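Local coordinates for putative major capsid protein (Cafeteriavirus-dependent mavirus, PDB 6G44) that probably builds the icosahedral shell of the virophage mavirus as its double jelly-roll major capsid protein, present here as a trimer without its C-terminal domain, at residues Leu75-Thr80 / Thr262-Asn267; Ser300-Asn305 / Gly465-Leu470; Lys318-Thr323 / Gln453-Thr458. All blocks are in the same frame, centred on the assembly; numbering follows the deposited sequence.

Contact 1: residues Leu75-Thr80 / Thr262-Asn267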
ATOM      1  N   LEU C  75      -7.571  24.943  -6.520  1.00 10.98           N
ATOM      2  CA  LEU C  75      -7.650  26.174  -5.763  1.00 11.29           C
ATOM      3  C   LEU C  75      -6.570  26.198  -4.699  1.00 11.55           C
ATOM      4  O   LEU C  75      -6.425  25.236  -3.922  1.00 11.86           O
ATOM      5  CB  LEU C  75      -9.031  26.289  -5.111  1.00 11.50           C
ATOM      6  CG  LEU C  75     -10.213  26.343  -6.067  1.00 11.80           C
ATOM      7  CD1 LEU C  75     -11.554  26.193  -5.359  1.00 12.62           C
ATOM      8  CD2 LEU C  75     -10.207  27.646  -6.874  1.00 12.21           C
ATOM      9  N   ARG C  76      -5.816  27.298  -4.634  1.00 11.41           N
ATOM     10  CA  ARG C  76      -4.798  27.519  -3.623  1.00 12.35           C
ATOM     11  C   ARG C  76      -5.360  28.550  -2.656  1.00 12.65           C
ATOM     12  O   ARG C  76      -5.625  29.687  -3.072  1.00 13.23           O
ATOM     13  CB  ARG C  76      -3.462  27.991  -4.221  1.00 13.77           C
ATOM     14  CG  ARG C  76      -2.376  28.288  -3.182  1.00 16.78           C
ATOM     15  CD  ARG C  76      -1.284  29.168  -3.795  1.00 20.80           C
ATOM     16  NE  ARG C  76      -0.131  29.365  -2.917  1.00 26.79           N
ATOM     17  CZ  ARG C  76       0.014  30.328  -1.999  1.00 29.36           C
ATOM     18  NH1 ARG C  76      -0.952  31.220  -1.745  1.00 32.68           N
ATOM     19  NH2 ARG C  76       1.151  30.375  -1.294  1.00 32.02           N
ATOM     20  N   VAL C  77      -5.551  28.151  -1.411  1.00 11.77           N
ATOM     21  CA  VAL C  77      -6.036  29.061  -0.362  1.00 12.78           C
ATOM     22  C   VAL C  77      -4.950  29.291   0.635  1.00 13.51           C
ATOM     23  O   VAL C  77      -4.172  28.378   0.950  1.00 12.83           O
ATOM     24  CB  VAL C  77      -7.312  28.594   0.333  1.00 13.63           C
ATOM     25  CG1 VAL C  77      -8.479  28.513  -0.641  1.00 14.68           C
ATOM     26  CG2 VAL C  77      -7.096  27.296   1.096  1.00 14.14           C
ATOM     27  N   SER C  78      -4.870  30.521   1.136  1.00 13.44           N
ATOM     28  CA  SER C  78      -3.988  30.844   2.223  1.00 13.93           C
ATOM     29  C   SER C  78      -4.734  31.713   3.215  1.00 13.86           C
ATOM     30  O   SER C  78      -5.574  32.519   2.819  1.00 13.81           O
ATOM     31  CB  SER C  78      -2.707  31.508   1.746  1.00 16.14           C
ATOM     32  OG  SER C  78      -2.963  32.743   1.169  1.00 18.24           O
ATOM     33  N   PHE C  79      -4.466  31.503   4.491  1.00 13.04           N
ATOM     34  CA  PHE C  79      -5.117  32.295   5.524  1.00 13.54           C
ATOM     35  C   PHE C  79      -4.402  32.101   6.830  1.00 13.73           C
ATOM     36  O   PHE C  79      -3.556  31.203   6.975  1.00 13.29           O
ATOM     37  CB  PHE C  79      -6.578  31.875   5.668  1.00 13.92           C
ATOM     38  CG  PHE C  79      -6.759  30.394   5.960  1.00 13.70           C
ATOM     39  CD1 PHE C  79      -6.746  29.917   7.266  1.00 14.69           C
ATOM     40  CD2 PHE C  79      -6.886  29.482   4.913  1.00 13.91           C
ATOM     41  CE1 PHE C  79      -6.895  28.555   7.529  1.00 14.12           C
ATOM     42  CE2 PHE C  79      -7.030  28.119   5.166  1.00 14.08           C
ATOM     43  CZ  PHE C  79      -7.029  27.670   6.474  1.00 14.32           C
ATOM     44  N   THR C  80      -4.768  32.931   7.802  1.00 13.72           N
ATOM     45  CA  THR C  80      -4.324  32.790   9.170  1.00 13.50           C
ATOM     46  C   THR C  80      -5.534  32.440  10.023  1.00 13.66           C
ATOM     47  O   THR C  80      -6.576  33.069   9.896  1.00 13.82           O
ATOM     48  CB  THR C  80      -3.664  34.090   9.689  1.00 14.26           C
ATOM     49  OG1 THR C  80      -2.513  34.390   8.893  1.00 14.92           O
ATOM     50  CG2 THR C  80      -3.267  33.967  11.147  1.00 14.47           C
ATOM     51  N   THR C 262      -8.465  35.199   9.132  1.00 13.79           N
ATOM     52  CA  THR C 262      -8.064  36.500   8.601  1.00 14.53           C
ATOM     53  C   THR C 262      -7.086  36.319   7.466  1.00 14.70           C
ATOM     54  O   THR C 262      -6.460  35.258   7.314  1.00 14.81           O
ATOM     55  CB  THR C 262      -7.448  37.400   9.694  1.00 15.44           C
ATOM     56  OG1 THR C 262      -6.243  36.819  10.222  1.00 16.51           O
ATOM     57  CG2 THR C 262      -8.454  37.663  10.813  1.00 16.99           C
ATOM     58  N   GLY C 263      -6.912  37.364   6.674  1.00 13.73           N
ATOM     59  CA  GLY C 263      -5.936  37.375   5.613  1.00 14.05           C
ATOM     60  C   GLY C 263      -6.222  36.360   4.518  1.00 13.23           C
ATOM     61  O   GLY C 263      -5.296  35.957   3.815  1.00 13.64           O
ATOM     62  N   PHE C 264      -7.474  35.966   4.373  1.00 12.07           N
ATOM     63  CA  PHE C 264      -7.852  34.949   3.358  1.00 12.95           C
ATOM     64  C   PHE C 264      -7.533  35.393   1.934  1.00 13.04           C
ATOM     65  O   PHE C 264      -7.860  36.511   1.525  1.00 13.45           O
ATOM     66  CB  PHE C 264      -9.307  34.565   3.496  1.00 13.03           C
ATOM     67  CG  PHE C 264      -9.735  33.482   2.561  1.00 13.56           C
ATOM     68  CD1 PHE C 264      -9.544  32.162   2.918  1.00 13.86           C
ATOM     69  CD2 PHE C 264     -10.304  33.765   1.352  1.00 13.34           C
ATOM     70  CE1 PHE C 264      -9.940  31.143   2.056  1.00 13.74           C
ATOM     71  CE2 PHE C 264     -10.700  32.754   0.485  1.00 14.26           C
ATOM     72  CZ  PHE C 264     -10.488  31.438   0.838  1.00 13.35           C
ATOM     73  N   LYS C 265      -6.844  34.512   1.198  1.00 13.25           N
ATOM     74  CA  LYS C 265      -6.568  34.691  -0.210  1.00 13.13           C
ATOM     75  C   LYS C 265      -6.863  33.382  -0.934  1.00 12.73           C
ATOM     76  O   LYS C 265      -6.754  32.302  -0.338  1.00 12.17           O
ATOM     77  CB  LYS C 265      -5.114  35.060  -0.435  1.00 15.83           C
ATOM     78  CG  LYS C 265      -4.706  36.388   0.194  1.00 17.46           C
ATOM     79  CD  LYS C 265      -5.359  37.559  -0.506  1.00 21.09           C
ATOM     80  CE  LYS C 265      -4.908  38.911   0.048  1.00 24.09           C
ATOM     81  NZ  LYS C 265      -5.790  39.999  -0.497  1.00 26.93           N
ATOM     82  N   ILE C 266      -7.258  33.491  -2.191  1.00 11.94           N
ATOM     83  CA  ILE C 266      -7.558  32.335  -3.024  1.00 12.07           C
ATOM     84  C   ILE C 266      -7.190  32.623  -4.467  1.00 13.26           C
ATOM     85  O   ILE C 266      -7.457  33.723  -4.979  1.00 13.90           O
ATOM     86  CB  ILE C 266      -9.024  31.889  -2.868  1.00 12.09           C
ATOM     87  CG1 ILE C 266      -9.295  30.547  -3.599  1.00 11.98           C
ATOM     88  CG2 ILE C 266      -9.988  32.981  -3.311  1.00 12.57           C
ATOM     89  CD1 ILE C 266     -10.678  29.997  -3.359  1.00 12.07           C
ATOM     90  N   ASN C 267      -6.515  31.661  -5.102  1.00 12.41           N
ATOM     91  CA  ASN C 267      -6.213  31.704  -6.533  0.50 12.78           C
ATOM     92  C   ASN C 267      -6.619  30.380  -7.166  1.00 12.28           C
ATOM     93  O   ASN C 267      -6.629  29.359  -6.481  1.00 12.55           O
ATOM     94  CB  ASN C 267      -4.716  31.937  -6.743  0.50 13.56           C
ATOM     95  CG  ASN C 267      -4.253  33.302  -6.262  0.50 14.80           C
ATOM     96  OD1 ASN C 267      -5.048  34.226  -6.122  0.50 16.97           O
ATOM     97  ND2 ASN C 267      -2.958  33.449  -6.060  0.50 15.82           N
TER
HETATM   98  O   HOH W   1      -2.954  34.575   3.316  1.00 21.09           O
HETATM   99  O   HOH W   2      -6.687  35.116  12.294  1.00 19.00           O
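Thr80 O is gripped twice: the backbone N-H of Thr262 reaches it almost along the C=O axis, Thr262 N to Thr80 O 2.9 Å, and a water donates a longer second bond. The same water hydrogen-bonds Thr262 OG1, which is wedged between its own backbone N and C (chi1 63°) and so turned to the water's side. Thr80 OG1 has its main partner in Asp199. The strands run antiparallel at 172°, and three hydrogen-bonded pairs, Arg76 with Asn267, Ser78 with Lys265 and Thr80 with Thr262, each close with two N-H...O bonds. The register slips by one residue between Ser78 and Thr80. This beta bulge falls where the 262-267 chain turns a corner at Gly263, which has positive phi. A second water bridges there, 2.8 Å from Ser78 OG and donating to Gly263 O. Arg76, Ser78, Thr80 and Lys265 share one face of the sheet, where Ser78 OG lies 3.5 Å from Lys265 CB.

On the face of Val77 and Ile266 these two side chains run alongside each other in the same direction, with Val77 CG1 3.7 Å from Ile266 CG1. Phe264, its CG anti to the backbone N (chi1 -176°), brings the tip of its ring against Val77, CZ 3.8 Å from Val77 CG1. Phe79 CB touches the same ring at CD1. Ile59, Phe61 and Phe236 pack against this face, and strand 195-205 continues the sheet beyond 75-80.

The alternation of side chains therefore gives the sheet two chemistries: an apolar side, carried by Val77 and Ile266 with the buried Phe264 beside them, packs inward, consistent with a jelly-roll core, while from the polar face Arg76 packs on Glu374 of a second subunit.

Contact 2: residues Ser300-Asn305 / Gly465-Leu470. With SO4 (sulfate ion), chain B.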
ATOM      1  N   SER C 300     -36.120  13.535   8.299  1.00 17.83           N
ATOM      2  CA  SER C 300     -35.466  13.622   9.599  0.50 18.65           C
ATOM      3  C   SER C 300     -36.409  13.282  10.741  1.00 18.89           C
ATOM      4  O   SER C 300     -37.626  13.247  10.564  1.00 19.60           O
ATOM      5  CB  SER C 300     -34.875  15.017   9.797  0.50 19.38           C
ATOM      6  OG  SER C 300     -35.900  15.989   9.906  0.50 21.55           O
ATOM      7  N   SER C 301     -35.826  13.007  11.900  1.00 18.58           N
ATOM      8  CA  SER C 301     -36.575  12.858  13.145  1.00 19.39           C
ATOM      9  C   SER C 301     -35.689  13.239  14.321  1.00 20.00           C
ATOM     10  O   SER C 301     -34.446  13.302  14.220  1.00 17.83           O
ATOM     11  CB  SER C 301     -37.105  11.442  13.319  1.00 20.19           C
ATOM     12  OG  SER C 301     -36.047  10.520  13.593  1.00 21.52           O
ATOM     13  N   MET C 302     -36.349  13.511  15.443  1.00 20.10           N
ATOM     14  CA  MET C 302     -35.676  13.655  16.712  1.00 21.10           C
ATOM     15  C   MET C 302     -35.512  12.248  17.248  1.00 20.42           C
ATOM     16  O   MET C 302     -36.494  11.572  17.525  1.00 20.36           O
ATOM     17  CB  MET C 302     -36.520  14.509  17.690  1.00 21.68           C
ATOM     18  CG  MET C 302     -35.886  14.706  19.071  1.00 24.28           C
ATOM     19  SD  MET C 302     -34.315  15.579  18.976  1.00 26.95           S
ATOM     20  CE  MET C 302     -33.893  15.789  20.699  1.00 30.01           C
ATOM     21  N   CYS C 303     -34.254  11.822  17.398  1.00 18.59           N
ATOM     22  CA  CYS C 303     -33.922  10.487  17.869  1.00 18.57           C
ATOM     23  C   CYS C 303     -33.527  10.527  19.339  1.00 17.48           C
ATOM     24  O   CYS C 303     -32.532  11.156  19.690  1.00 17.89           O
ATOM     25  CB  CYS C 303     -32.764   9.925  17.023  1.00 18.08           C
ATOM     26  SG  CYS C 303     -33.260   9.547  15.332  1.00 18.42           S
ATOM     27  N   LEU C 304     -34.324   9.863  20.190  1.00 18.22           N
ATOM     28  CA  LEU C 304     -34.118   9.865  21.647  1.00 19.71           C
ATOM     29  C   LEU C 304     -33.587   8.522  22.053  1.00 18.02           C
ATOM     30  O   LEU C 304     -34.189   7.501  21.719  1.00 19.16           O
ATOM     31  CB  LEU C 304     -35.457  10.090  22.388  1.00 21.32           C
ATOM     32  CG  LEU C 304     -36.246  11.367  22.096  1.00 24.49           C
ATOM     33  CD1 LEU C 304     -37.496  11.398  22.975  1.00 26.38           C
ATOM     34  CD2 LEU C 304     -35.405  12.607  22.312  1.00 24.38           C
ATOM     35  N   ASN C 305     -32.469   8.517  22.772  1.00 18.32           N
ATOM     36  CA  ASN C 305     -31.962   7.284  23.375  1.00 18.14           C
ATOM     37  C   ASN C 305     -32.409   7.156  24.823  1.00 19.15           C
ATOM     38  O   ASN C 305     -32.387   8.131  25.573  1.00 20.36           O
ATOM     39  CB  ASN C 305     -30.443   7.229  23.257  1.00 17.88           C
ATOM     40  CG  ASN C 305     -29.993   6.932  21.830  1.00 18.09           C
ATOM     41  OD1 ASN C 305     -30.769   6.458  21.001  1.00 17.16           O
ATOM     42  ND2 ASN C 305     -28.727   7.201  21.554  1.00 17.11           N
ATOM     43  N   GLY C 465     -31.303  13.230  23.246  1.00 21.35           N
ATOM     44  CA  GLY C 465     -31.499  12.948  21.841  1.00 20.89           C
ATOM     45  C   GLY C 465     -30.971  14.050  20.975  1.00 21.21           C
ATOM     46  O   GLY C 465     -30.442  15.051  21.463  1.00 22.47           O
ATOM     47  N   ALA C 466     -31.132  13.856  19.666  1.00 19.64           N
ATOM     48  CA  ALA C 466     -30.671  14.812  18.677  1.00 18.83           C
ATOM     49  C   ALA C 466     -31.327  14.480  17.359  1.00 17.26           C
ATOM     50  O   ALA C 466     -31.823  13.381  17.180  1.00 17.09           O
ATOM     51  CB  ALA C 466     -29.174  14.774  18.529  1.00 18.98           C
ATOM     52  N   HIS C 467     -31.382  15.460  16.469  1.00 18.19           N
ATOM     53  CA  HIS C 467     -31.983  15.273  15.162  1.00 18.42           C
ATOM     54  C   HIS C 467     -31.018  14.589  14.198  1.00 16.47           C
ATOM     55  O   HIS C 467     -29.864  15.008  14.110  1.00 15.60           O
ATOM     56  CB  HIS C 467     -32.421  16.611  14.553  1.00 20.23           C
ATOM     57  CG  HIS C 467     -33.716  17.130  15.095  1.00 23.15           C
ATOM     58  ND1 HIS C 467     -33.778  17.996  16.161  1.00 26.41           N
ATOM     59  CD2 HIS C 467     -34.995  16.901  14.716  1.00 24.47           C
ATOM     60  CE1 HIS C 467     -35.044  18.284  16.418  1.00 26.02           C
ATOM     61  NE2 HIS C 467     -35.803  17.643  15.551  1.00 26.06           N
ATOM     62  N   TYR C 468     -31.532  13.581  13.486  1.00 16.33           N
ATOM     63  CA  TYR C 468     -30.798  12.841  12.438  1.00 16.32           C
ATOM     64  C   TYR C 468     -31.575  12.887  11.140  1.00 16.55           C
ATOM     65  O   TYR C 468     -32.817  12.850  11.140  1.00 16.14           O
ATOM     66  CB  TYR C 468     -30.515  11.365  12.844  1.00 16.70           C
ATOM     67  CG  TYR C 468     -29.371  11.309  13.830  1.00 16.79           C
ATOM     68  CD1 TYR C 468     -29.574  11.635  15.161  1.00 16.18           C
ATOM     69  CD2 TYR C 468     -28.064  11.032  13.417  1.00 16.81           C
ATOM     70  CE1 TYR C 468     -28.526  11.669  16.063  1.00 16.19           C
ATOM     71  CE2 TYR C 468     -27.008  11.052  14.313  1.00 17.82           C
ATOM     72  CZ  TYR C 468     -27.248  11.380  15.631  1.00 16.67           C
ATOM     73  OH  TYR C 468     -26.193  11.416  16.471  1.00 18.12           O
ATOM     74  N   LYS C 469     -30.834  12.971  10.036  1.00 15.50           N
ATOM     75  CA  LYS C 469     -31.411  13.076   8.706  1.00 15.94           C
ATOM     76  C   LYS C 469     -30.951  11.909   7.831  1.00 15.14           C
ATOM     77  O   LYS C 469     -29.758  11.748   7.578  1.00 14.30           O
ATOM     78  CB  LYS C 469     -31.023  14.394   8.065  1.00 17.70           C
ATOM     79  CG  LYS C 469     -31.598  14.620   6.685  1.00 20.44           C
ATOM     80  CD  LYS C 469     -31.065  15.893   6.044  1.00 23.26           C
ATOM     81  CE  LYS C 469     -31.723  17.130   6.609  1.00 28.01           C
ATOM     82  NZ  LYS C 469     -31.381  18.338   5.813  1.00 30.86           N
ATOM     83  N   LEU C 470     -31.905  11.129   7.359  1.00 14.06           N
ATOM     84  CA  LEU C 470     -31.675  10.093   6.331  1.00 13.85           C
ATOM     85  C   LEU C 470     -31.607  10.792   4.982  1.00 14.54           C
ATOM     86  O   LEU C 470     -32.515  11.545   4.624  1.00 15.32           O
ATOM     87  CB  LEU C 470     -32.800   9.051   6.346  1.00 14.22           C
ATOM     88  CG  LEU C 470     -32.893   8.093   5.162  1.00 13.99           C
ATOM     89  CD1 LEU C 470     -31.610   7.276   4.958  1.00 13.54           C
ATOM     90  CD2 LEU C 470     -34.078   7.158   5.260  1.00 14.48           C
TER
HETATM   91  S   SO4 B 605     -30.699  19.097  17.194  1.00 41.17           S
HETATM   92  O1  SO4 B 605     -30.296  17.811  17.755  1.00 43.10           O
HETATM   93  O2  SO4 B 605     -32.132  19.352  17.465  1.00 45.76           O
HETATM   94  O3  SO4 B 605     -30.500  19.112  15.718  1.00 42.59           O
HETATM   95  O4  SO4 B 605     -29.847  20.140  17.808  1.00 41.20           O
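Met302 lies over one face of the His467 ring: its SD sits 4.0 Å from the ring centroid and 22° off the normal, a Met-aromatic contact, and its CB adds a CH-pi contact over the face. The pair straddles two antiparallel strands, 286-305 and 464-482, of the double jelly-roll. CG of Met302 is anti to the backbone N, and a bend at chi2 (62°) folds the thioether back across the neighbouring strand. Its methyl CE thereby comes to rest on the backbone of Gly465, 3.4 Å from Gly465 C, where no side chain intervenes; Leu304 CD2 approaches the same glycine at CA.

Four backbone bonds hold the strands, two each in the pairs Ser301-Tyr468 and Cys303-Ala466. Those of Ser301 and Tyr468 run nearly along the C=O axes, whereas the Cys303-Ala466 donors stand above the carbonyl planes.

Cys303 and Tyr468 share the inward face. Cys303 CB touches Tyr468 CD1 at 4.1 Å, its SG lying obliquely to the ring, and Phe456 packs on both residues. The phenol OH is bonded to Glu460.

A sulfate, probably from the crystallisation liquor, sits at the edge of the His467 ring, near its plane: the backbone N-H of His467 reaches its O1 at 2.9 Å, and the ring's ND1 donates to its O2 over a very short 2.5 Å.

Contact 3: residues Lys318-Thr323 / Gln453-Thr458. With SO4 (sulfate ion), chain D.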
ATOM      1  N   LYS C 318     -33.005   1.254  18.455  1.00 17.85           N
ATOM      2  CA  LYS C 318     -33.009   1.067  17.009  1.00 18.21           C
ATOM      3  C   LYS C 318     -33.969   2.072  16.427  1.00 18.08           C
ATOM      4  O   LYS C 318     -35.187   1.863  16.487  1.00 21.43           O
ATOM      5  CB  LYS C 318     -33.423  -0.358  16.633  1.00 19.58           C
ATOM      6  CG  LYS C 318     -32.546  -1.442  17.248  1.00 20.60           C
ATOM      7  CD  LYS C 318     -32.927  -2.833  16.749  1.00 23.74           C
ATOM      8  CE  LYS C 318     -32.808  -3.918  17.799  1.00 28.55           C
ATOM      9  NZ  LYS C 318     -31.428  -4.149  18.317  1.00 30.04           N
ATOM     10  N   HIS C 319     -33.430   3.168  15.905  1.00 15.84           N
ATOM     11  CA  HIS C 319     -34.200   4.238  15.272  1.00 16.37           C
ATOM     12  C   HIS C 319     -34.479   3.892  13.825  1.00 16.40           C
ATOM     13  O   HIS C 319     -33.656   3.272  13.161  1.00 16.10           O
ATOM     14  CB  HIS C 319     -33.426   5.537  15.337  1.00 16.56           C
ATOM     15  CG  HIS C 319     -33.137   5.971  16.729  1.00 18.21           C
ATOM     16  ND1 HIS C 319     -34.137   6.404  17.574  1.00 18.85           N
ATOM     17  CD2 HIS C 319     -31.990   5.987  17.445  1.00 18.63           C
ATOM     18  CE1 HIS C 319     -33.603   6.699  18.747  1.00 19.83           C
ATOM     19  NE2 HIS C 319     -32.305   6.448  18.701  1.00 19.70           N
ATOM     20  N   ILE C 320     -35.663   4.248  13.342  1.00 15.66           N
ATOM     21  CA  ILE C 320     -36.050   3.984  11.956  1.00 15.77           C
ATOM     22  C   ILE C 320     -36.451   5.267  11.270  1.00 15.89           C
ATOM     23  O   ILE C 320     -37.212   6.092  11.818  1.00 17.02           O
ATOM     24  CB  ILE C 320     -37.206   2.952  11.876  1.00 16.55           C
ATOM     25  CG1 ILE C 320     -36.824   1.656  12.609  1.00 17.52           C
ATOM     26  CG2 ILE C 320     -37.596   2.687  10.424  1.00 17.82           C
ATOM     27  CD1 ILE C 320     -37.945   0.650  12.818  1.00 19.84           C
ATOM     28  N   LEU C 321     -35.980   5.433  10.044  1.00 15.36           N
ATOM     29  CA  LEU C 321     -36.430   6.528   9.190  1.00 15.24           C
ATOM     30  C   LEU C 321     -36.735   5.931   7.833  1.00 15.94           C
ATOM     31  O   LEU C 321     -36.017   5.046   7.349  1.00 15.62           O
ATOM     32  CB  LEU C 321     -35.370   7.623   9.069  1.00 15.57           C
ATOM     33  CG  LEU C 321     -35.177   8.596  10.229  1.00 15.80           C
ATOM     34  CD1 LEU C 321     -33.940   9.468  10.054  1.00 16.88           C
ATOM     35  CD2 LEU C 321     -36.424   9.475  10.354  1.00 16.85           C
ATOM     36  N   THR C 322     -37.810   6.423   7.209  1.00 15.65           N
ATOM     37  CA  THR C 322     -38.207   5.991   5.888  1.00 15.98           C
ATOM     38  C   THR C 322     -38.480   7.204   5.007  1.00 16.33           C
ATOM     39  O   THR C 322     -39.302   8.059   5.364  1.00 16.14           O
ATOM     40  CB  THR C 322     -39.487   5.119   5.938  1.00 16.46           C
ATOM     41  OG1 THR C 322     -39.302   4.021   6.850  1.00 17.08           O
ATOM     42  CG2 THR C 322     -39.824   4.568   4.577  1.00 17.55           C
ATOM     43  N   THR C 323     -37.830   7.271   3.842  1.00 15.87           N
ATOM     44  CA  THR C 323     -38.070   8.378   2.925  1.00 16.38           C
ATOM     45  C   THR C 323     -39.512   8.344   2.443  1.00 17.57           C
ATOM     46  O   THR C 323     -40.161   7.309   2.446  1.00 17.69           O
ATOM     47  CB  THR C 323     -37.178   8.335   1.661  1.00 16.07           C
ATOM     48  OG1 THR C 323     -37.497   7.191   0.867  1.00 16.57           O
ATOM     49  CG2 THR C 323     -35.687   8.340   2.027  1.00 17.44           C
ATOM     50  N   GLN C 453     -35.918   2.623   3.722  1.00 14.44           N
ATOM     51  CA  GLN C 453     -36.042   2.565   5.182  1.00 15.70           C
ATOM     52  C   GLN C 453     -34.654   2.226   5.744  1.00 14.69           C
ATOM     53  O   GLN C 453     -34.056   1.260   5.280  1.00 16.79           O
ATOM     54  CB  GLN C 453     -37.032   1.471   5.568  1.00 16.68           C
ATOM     55  CG  GLN C 453     -37.150   1.228   7.067  1.00 17.57           C
ATOM     56  CD  GLN C 453     -37.841  -0.067   7.404  1.00 18.82           C
ATOM     57  OE1 GLN C 453     -37.194  -1.073   7.678  1.00 20.90           O
ATOM     58  NE2 GLN C 453     -39.174  -0.064   7.325  1.00 21.91           N
ATOM     59  N   ALA C 454     -34.167   3.012   6.690  1.00 14.21           N
ATOM     60  CA  ALA C 454     -32.902   2.731   7.374  1.00 13.48           C
ATOM     61  C   ALA C 454     -33.177   2.575   8.858  1.00 14.21           C
ATOM     62  O   ALA C 454     -33.862   3.419   9.434  1.00 14.50           O
ATOM     63  CB  ALA C 454     -31.910   3.864   7.174  1.00 14.31           C
ATOM     64  N   THR C 455     -32.625   1.524   9.456  1.00 12.85           N
ATOM     65  CA  THR C 455     -32.627   1.321  10.896  1.00 14.24           C
ATOM     66  C   THR C 455     -31.208   1.605  11.385  1.00 13.38           C
ATOM     67  O   THR C 455     -30.231   1.093  10.795  1.00 13.24           O
ATOM     68  CB  THR C 455     -33.074  -0.117  11.239  1.00 14.78           C
ATOM     69  OG1 THR C 455     -34.338  -0.402  10.602  1.00 15.48           O
ATOM     70  CG2 THR C 455     -33.215  -0.296  12.730  1.00 15.15           C
ATOM     71  N   PHE C 456     -31.077   2.384  12.444  1.00 13.03           N
ATOM     72  CA  PHE C 456     -29.770   2.894  12.834  1.00 12.59           C
ATOM     73  C   PHE C 456     -29.667   3.189  14.302  1.00 13.39           C
ATOM     74  O   PHE C 456     -30.671   3.396  14.997  1.00 13.87           O
ATOM     75  CB  PHE C 456     -29.414   4.143  12.015  1.00 12.77           C
ATOM     76  CG  PHE C 456     -30.411   5.269  12.162  1.00 13.19           C
ATOM     77  CD1 PHE C 456     -31.531   5.322  11.335  1.00 13.37           C
ATOM     78  CD2 PHE C 456     -30.239   6.248  13.123  1.00 13.16           C
ATOM     79  CE1 PHE C 456     -32.448   6.370  11.473  1.00 14.04           C
ATOM     80  CE2 PHE C 456     -31.141   7.297  13.256  1.00 14.05           C
ATOM     81  CZ  PHE C 456     -32.256   7.327  12.439  1.00 13.90           C
ATOM     82  N   VAL C 457     -28.426   3.228  14.762  1.00 12.46           N
ATOM     83  CA  VAL C 457     -28.105   3.576  16.147  1.00 12.92           C
ATOM     84  C   VAL C 457     -27.315   4.891  16.201  1.00 13.69           C
ATOM     85  O   VAL C 457     -26.533   5.220  15.290  1.00 14.11           O
ATOM     86  CB  VAL C 457     -27.319   2.453  16.861  1.00 13.06           C
ATOM     87  CG1 VAL C 457     -28.157   1.192  16.987  1.00 14.00           C
ATOM     88  CG2 VAL C 457     -25.993   2.139  16.162  1.00 13.88           C
ATOM     89  N   THR C 458     -27.519   5.631  17.288  1.00 13.42           N
ATOM     90  CA  THR C 458     -26.963   6.970  17.446  1.00 14.10           C
ATOM     91  C   THR C 458     -26.157   7.055  18.740  1.00 14.57           C
ATOM     92  O   THR C 458     -26.402   6.289  19.692  1.00 13.93           O
ATOM     93  CB  THR C 458     -28.094   8.006  17.481  1.00 15.25           C
ATOM     94  OG1 THR C 458     -28.988   7.644  18.532  1.00 15.96           O
ATOM     95  CG2 THR C 458     -28.857   8.043  16.160  1.00 15.51           C
TER
HETATM   96  S   SO4 D 604     -35.839   0.369  20.912  0.70 26.37           S
HETATM   97  O1  SO4 D 604     -35.583  -0.066  22.301  0.70 27.23           O
HETATM   98  O2  SO4 D 604     -37.220   0.059  20.485  0.70 27.40           O
HETATM   99  O3  SO4 D 604     -35.702   1.841  20.885  0.70 23.05           O
HETATM  100  O4  SO4 D 604     -34.897  -0.349  19.997  0.70 20.96           O
HETATM  101  O   HOH W   3     -40.869   1.827   6.425  1.00 30.20           O
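Four backbone hydrogen bonds join the strands: His319 and Phe456 exchange two, and Leu321 and Ala454 exchange two more, with Ala454 N 2.8 Å from Leu321 O, nearly along the C=O axis. Between them, CA-H...O contacts such as Thr455 CA to His319 O, 3.2 Å, fill the antiparallel pairing, whose strand axes run at 163°.

Aromatic and apolar packing gathers round Phe456. Its CG is wedged between backbone N and C (chi1 59°), which swings the ring back across strand 319-322. His319 CB stands over one face, 3.8 Å from the ring centroid, in a CH-pi contact, while the imidazole itself lies oblique to the ring. Leu321 CG lies at the ring edge, in plane, while CD1 comes in obliquely, 3.6 Å from Phe456 CZ. These inward side chains join the two sheets of one jelly-roll, with Cys303 touching His319 and Phe456, and Leu470 touching Leu321.

The opposite face mixes apolar and polar contacts. Ile320 and Thr455 run alongside each other in the same direction, and the side chains of Ile320 and Gln453 cross obliquely, Ile320 CG2 3.7 Å from Gln453 CG. Thr322 OG1 rests against the same CG. The extended Gln453 chain, CG anti to the backbone N, carries its amide to a water that accepts from NE2 at 2.7 Å and also hydrogen-bonds Thr322 OG1.

Some polar groups find partners beyond the two strands. His319 NE2 bonds Asn305 OD1, and the Thr458 side chain crosses that of His319 at about a right angle. Lys318 NZ reaches Gly314 O, and the backbone N-H of Lys318 donates to a sulfate, probably from the crystallisation liquor, Lys318 N to sulfate O4 2.9 Å; Lys307 and Asn317 also bind this ion.

In the fold
Along the chain contact 1 closes first, and contact 3 is nested inside the long loop closed by contact 2. Contact 1 belongs to the sheet holding strands 74-84 and 258-273; strand 286-305 follows next and opens contact 2. The centres of contacts 1 and 2 lie about 36 Å apart. Contacts 1 and 3 sit on opposite sides of the chain's centre, with centres about 40 Å apart, consistent with one in each jelly-roll. Contacts 2 and 3, with centres about 9 Å apart, belong to different sheets that face each other. Asn305 ND2 ties them by a probable hydrogen bond to Thr458 OG1, and Ser301 OG packs on Leu321 CD2, so the two sheets close into one sandwich of the capsid protein.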